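Local coordinates for protein oxidized polyvinyl alcohol hydrolase (Sphingopyxis, PDB 3WLA) that hydrolyses beta-diketones such as 4,6-nonanedione and cleaves oxidized polyvinyl alcohol in the second step of polyvinyl alcohol degradation, at residues S84-R87 / Q88-Q92; G117-P120 / D121-D125. One frame throughout, in Å; residues are numbered along the deposited sequence.

In the fold
Both contacts are local turns in the long connection between strand 81-85 and helix 133-145 of this alpha/beta-hydrolase. Contact 1 comes first, where the chain leaves the central sheet. Contact 2 follows in the same connection, its centre about 22 Å from that of contact 1, and the two do not touch. Each enters a 3-10 segment. Both are partly buried, contact 2 with more exposed residues. Contact 1 stays tied to the sheet and to a disulfide, and R87 lies near the probable nucleophile S162. Its turn is held by a backbone carbonyl and a water. Contact 2 lies farther out, away from the annotated sites, and adds an aspartate side chain to its backbone bonds.

Contact 1. Residues S84-R87 / Q88-Q92; sequences SPVR and QCAEQ
R87 O is gripped by a backbone amide and a water. The amide of A90 donates to it at 3.0 Å, from R87 O to A90 N. This bond is bent, with an N-H...O angle of 147°, and the donor stands above the carbonyl plane. Water 1 lies 2.9 Å from R87 O, to which it probably donates. It accepts from the amide of Q92, 2.8 Å from Q92 N. The water thus bridges the start and the end of the turn. One residue along, E91 N donates to Q88 O, so the turn continues as a short 3-10 segment.

Apolar atoms fill the inner side. V86 holds CG1 anti to its backbone N (chi1 176°), and this branch meets the methyl of A90, with V86 CG1 3.8 Å from A90 CB. The same branch lies beside the backbone of Q92, 4.0 Å from V86 CG1 to Q92 CA. At R87 the base of the side chain does the touching: R87 CB packs against C89 SG at 3.7 Å. That sulfur is bonded to C101. The guanidinium reaches on to the carbonyl of G97.

The surroundings anchor both ends. V86 pairs through its backbone with A34 of strand 31-38, and the side-chain amide of Q92 bonds to the backbone of D25. This is a 3-10 turn at the carboxyl end of a sheet strand, on the side of the sheet where alpha/beta-hydrolases carry their active-site loops.

Contact 2. Residues G117-P120 / D121-D125; sequences GRAP and DASGD
An Asx turn at D121, packed against the methyl of A119, starts the 3-10 segment that begins at A122. D121 OD1 accepts two bonds from S123. S123 OG donates to D121 OD1 at 2.6 Å, on the syn side and 35° out of the carboxylate plane. The amide of S123 donates to D121 OD1 at 3.2 Å, from well above that plane. Both donors come from the same face. D121 has CG between its backbone N and carbonyl carbon (chi1 56°), which folds the carboxylate back over its own turn. The two bonds probably limit rotation of the carboxylate.

The other carboxylate oxygen rests on the preceding residues. D121 OD2 lies 3.4 Å from A119 CB. The hydroxyl of S123 meets the same methyl, with S123 OG 3.6 Å from A119 CB. With an alanine in place of S123, D121 OD1 would probably lose its shorter bond, and the carboxylate would be freer to turn.

G124 closes the inner side. Its amide donates to D121 O at 2.8 Å. A side chain at this glycine would run into A119 N. G124 O lies close to the start of the R118 side chain, 3.2 Å from R118 CB. The rest of R118 runs out extended to CD and NE, and its guanidinium bonds to the carbonyl of G196. The backbone carbonyl of R118 is held by R219. The D121 bonds make an Asx turn at the start of a 3-10 segment, reinforced by a serine hydroxyl.

Contact 1. Residues S84-R87 / Q88-Q92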
loop_
_atom_site.group_PDB
_atom_site.type_symbol
_atom_site.label_atom_id
_atom_site.label_comp_id
_atom_site.label_asym_id
_atom_site.label_seq_id
_atom_site.Cartn_x
_atom_site.Cartn_y
_atom_site.Cartn_z
ATOM N N SER A 84 2.452 -9.115 -8.056
ATOM C CA SER A 84 3.159 -8.743 -6.832
ATOM C C SER A 84 4.588 -8.347 -7.238
ATOM O O SER A 84 5.307 -9.169 -7.854
ATOM C CB SER A 84 3.202 -9.916 -5.859
ATOM O OG SER A 84 3.650 -9.478 -4.572
ATOM N N PRO A 85 4.989 -7.097 -6.944
ATOM C CA PRO A 85 6.309 -6.541 -7.261
ATOM C C PRO A 85 7.349 -6.928 -6.269
ATOM O O PRO A 85 7.069 -7.052 -5.090
ATOM C CB PRO A 85 6.060 -5.047 -7.279
ATOM C CG PRO A 85 5.085 -4.901 -6.097
ATOM C CD PRO A 85 4.147 -6.094 -6.237
ATOM N N VAL A 86 8.571 -7.132 -6.763
ATOM C CA VAL A 86 9.691 -7.474 -5.920
ATOM C C VAL A 86 10.435 -6.186 -5.461
ATOM O O VAL A 86 10.684 -5.251 -6.258
ATOM C CB VAL A 86 10.682 -8.423 -6.668
ATOM C CG1 VAL A 86 11.906 -8.674 -5.778
ATOM C CG2 VAL A 86 9.941 -9.788 -6.969
ATOM N N ARG A 87 10.791 -6.142 -4.178
ATOM C CA ARG A 87 11.472 -4.953 -3.615
ATOM C C ARG A 87 12.890 -4.812 -4.239
ATOM O O ARG A 87 13.557 -5.821 -4.449
ATOM C CB ARG A 87 11.627 -5.113 -2.095
ATOM C CG ARG A 87 10.296 -5.051 -1.285
ATOM C CD ARG A 87 10.461 -5.656 0.114
ATOM N NE ARG A 87 10.813 -7.069 -0.078
ATOM C CZ ARG A 87 11.159 -7.917 0.884
ATOM N NH1 ARG A 87 11.185 -7.506 2.168
ATOM N NH2 ARG A 87 11.496 -9.186 0.537
ATOM N N GLN A 88 13.340 -3.578 -4.470
ATOM C CA GLN A 88 14.688 -3.344 -5.034
ATOM C C GLN A 88 15.768 -4.104 -4.259
ATOM O O GLN A 88 16.627 -4.760 -4.858
ATOM C CB GLN A 88 15.051 -1.853 -5.005
ATOM C CG GLN A 88 14.247 -1.008 -5.910
ATOM C CD GLN A 88 14.520 0.468 -5.739
ATOM O OE1 GLN A 88 13.582 1.271 -5.620
ATOM N NE2 GLN A 88 15.801 0.850 -5.747
ATOM N N CYS A 89 15.710 -4.024 -2.925
ATOM C CA CYS A 89 16.694 -4.659 -2.039
ATOM C C CYS A 89 16.739 -6.199 -2.118
ATOM O O CYS A 89 17.738 -6.816 -1.701
ATOM C CB CYS A 89 16.419 -4.231 -0.557
ATOM S SG CYS A 89 14.655 -4.641 -0.110
ATOM N N ALA A 90 15.669 -6.831 -2.598
ATOM C CA ALA A 90 15.664 -8.291 -2.704
ATOM C C ALA A 90 16.385 -8.720 -3.990
ATOM O O ALA A 90 16.504 -9.904 -4.272
ATOM C CB ALA A 90 14.205 -8.836 -2.710
ATOM N N GLU A 91 16.855 -7.736 -4.747
ATOM C CA GLU A 91 17.579 -7.956 -6.000
ATOM C C GLU A 91 16.948 -9.030 -6.922
ATOM O O GLU A 91 17.583 -10.022 -7.292
ATOM C CB GLU A 91 19.035 -8.274 -5.673
ATOM C CG GLU A 91 19.811 -7.033 -5.171
ATOM C CD GLU A 91 21.253 -7.355 -4.809
ATOM O OE1 GLU A 91 21.468 -8.143 -3.848
ATOM O OE2 GLU A 91 22.188 -6.845 -5.490
ATOM N N GLN A 92 15.672 -8.837 -7.237
ATOM C CA GLN A 92 14.925 -9.731 -8.131
ATOM C C GLN A 92 14.614 -11.152 -7.688
ATOM O O GLN A 92 14.086 -11.929 -8.499
ATOM C CB GLN A 92 15.618 -9.778 -9.485
ATOM C CG GLN A 92 15.872 -8.411 -10.026
ATOM C CD GLN A 92 15.993 -8.385 -11.563
ATOM O OE1 GLN A 92 14.996 -8.260 -12.284
ATOM N NE2 GLN A 92 17.231 -8.481 -12.056
HETATM O O HOH W 1 14.702 -6.243 -7.070
#

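Contact 2. Residues G117-P120 / D121-D125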
loop_
_atom_site.group_PDB
_atom_site.type_symbol
_atom_site.label_atom_id
_atom_site.label_comp_id
_atom_site.label_asym_id
_atom_site.label_seq_id
_atom_site.Cartn_x
_atom_site.Cartn_y
_atom_site.Cartn_z
ATOM N N GLY A 117 8.914 6.845 1.733
ATOM C CA GLY A 117 8.783 8.076 2.499
ATOM C C GLY A 117 10.115 8.789 2.568
ATOM O O GLY A 117 11.149 8.198 2.915
ATOM N N ARG A 118 10.110 10.076 2.246
ATOM C CA ARG A 118 11.366 10.814 2.256
ATOM C C ARG A 118 12.059 10.743 3.643
ATOM O O ARG A 118 11.396 10.710 4.673
ATOM C CB ARG A 118 11.093 12.300 1.912
ATOM C CG ARG A 118 10.256 13.010 2.984
ATOM C CD ARG A 118 10.029 14.514 2.578
ATOM N NE ARG A 118 8.993 15.136 3.389
ATOM C CZ ARG A 118 9.234 15.918 4.461
ATOM N NH1 ARG A 118 10.496 16.180 4.809
ATOM N NH2 ARG A 118 8.235 16.386 5.234
ATOM N N ALA A 119 13.374 10.734 3.641
ATOM C CA ALA A 119 14.140 10.733 4.881
ATOM C C ALA A 119 13.841 12.077 5.596
ATOM O O ALA A 119 13.582 13.109 4.955
ATOM C CB ALA A 119 15.593 10.618 4.572
ATOM N N PRO A 120 13.846 12.074 6.931
ATOM C CA PRO A 120 13.561 13.315 7.664
ATOM C C PRO A 120 14.605 14.425 7.492
ATOM O O PRO A 120 14.323 15.588 7.739
ATOM C CB PRO A 120 13.420 12.840 9.117
ATOM C CG PRO A 120 14.414 11.643 9.173
ATOM C CD PRO A 120 14.197 10.951 7.827
ATOM N N ASP A 121 15.784 14.090 7.025
ATOM C CA ASP A 121 16.818 15.085 6.841
ATOM C C ASP A 121 16.905 15.605 5.402
ATOM O O ASP A 121 16.188 15.136 4.514
ATOM C CB ASP A 121 18.132 14.473 7.222
ATOM C CG ASP A 121 18.414 13.224 6.440
ATOM O OD1 ASP A 121 19.277 13.259 5.566
ATOM O OD2 ASP A 121 17.765 12.205 6.702
ATOM N N ALA A 122 17.827 16.536 5.163
ATOM C CA ALA A 122 17.987 17.135 3.842
ATOM C C ALA A 122 18.092 16.145 2.691
ATOM O O ALA A 122 17.676 16.453 1.558
ATOM C CB ALA A 122 19.200 18.083 3.810
ATOM N N SER A 123 18.633 14.963 2.979
ATOM C CA SER A 123 18.785 13.965 1.934
ATOM C C SER A 123 17.435 13.619 1.295
ATOM O O SER A 123 17.368 13.301 0.110
ATOM C CB SER A 123 19.506 12.705 2.476
ATOM O OG SER A 123 18.745 11.963 3.421
ATOM N N GLY A 124 16.350 13.761 2.041
ATOM C CA GLY A 124 15.053 13.416 1.485
ATOM C C GLY A 124 14.254 14.576 0.919
ATOM O O GLY A 124 13.104 14.399 0.495
ATOM N N ASP A 125 14.849 15.771 0.902
ATOM C CA ASP A 125 14.108 16.915 0.401
ATOM C C ASP A 125 13.630 16.754 -1.043
ATOM O O ASP A 125 12.526 17.162 -1.375
ATOM C CB ASP A 125 14.936 18.183 0.557
ATOM C CG ASP A 125 15.032 18.630 2.020
ATOM O OD1 ASP A 125 14.331 18.027 2.895
ATOM O OD2 ASP A 125 15.807 19.582 2.305
#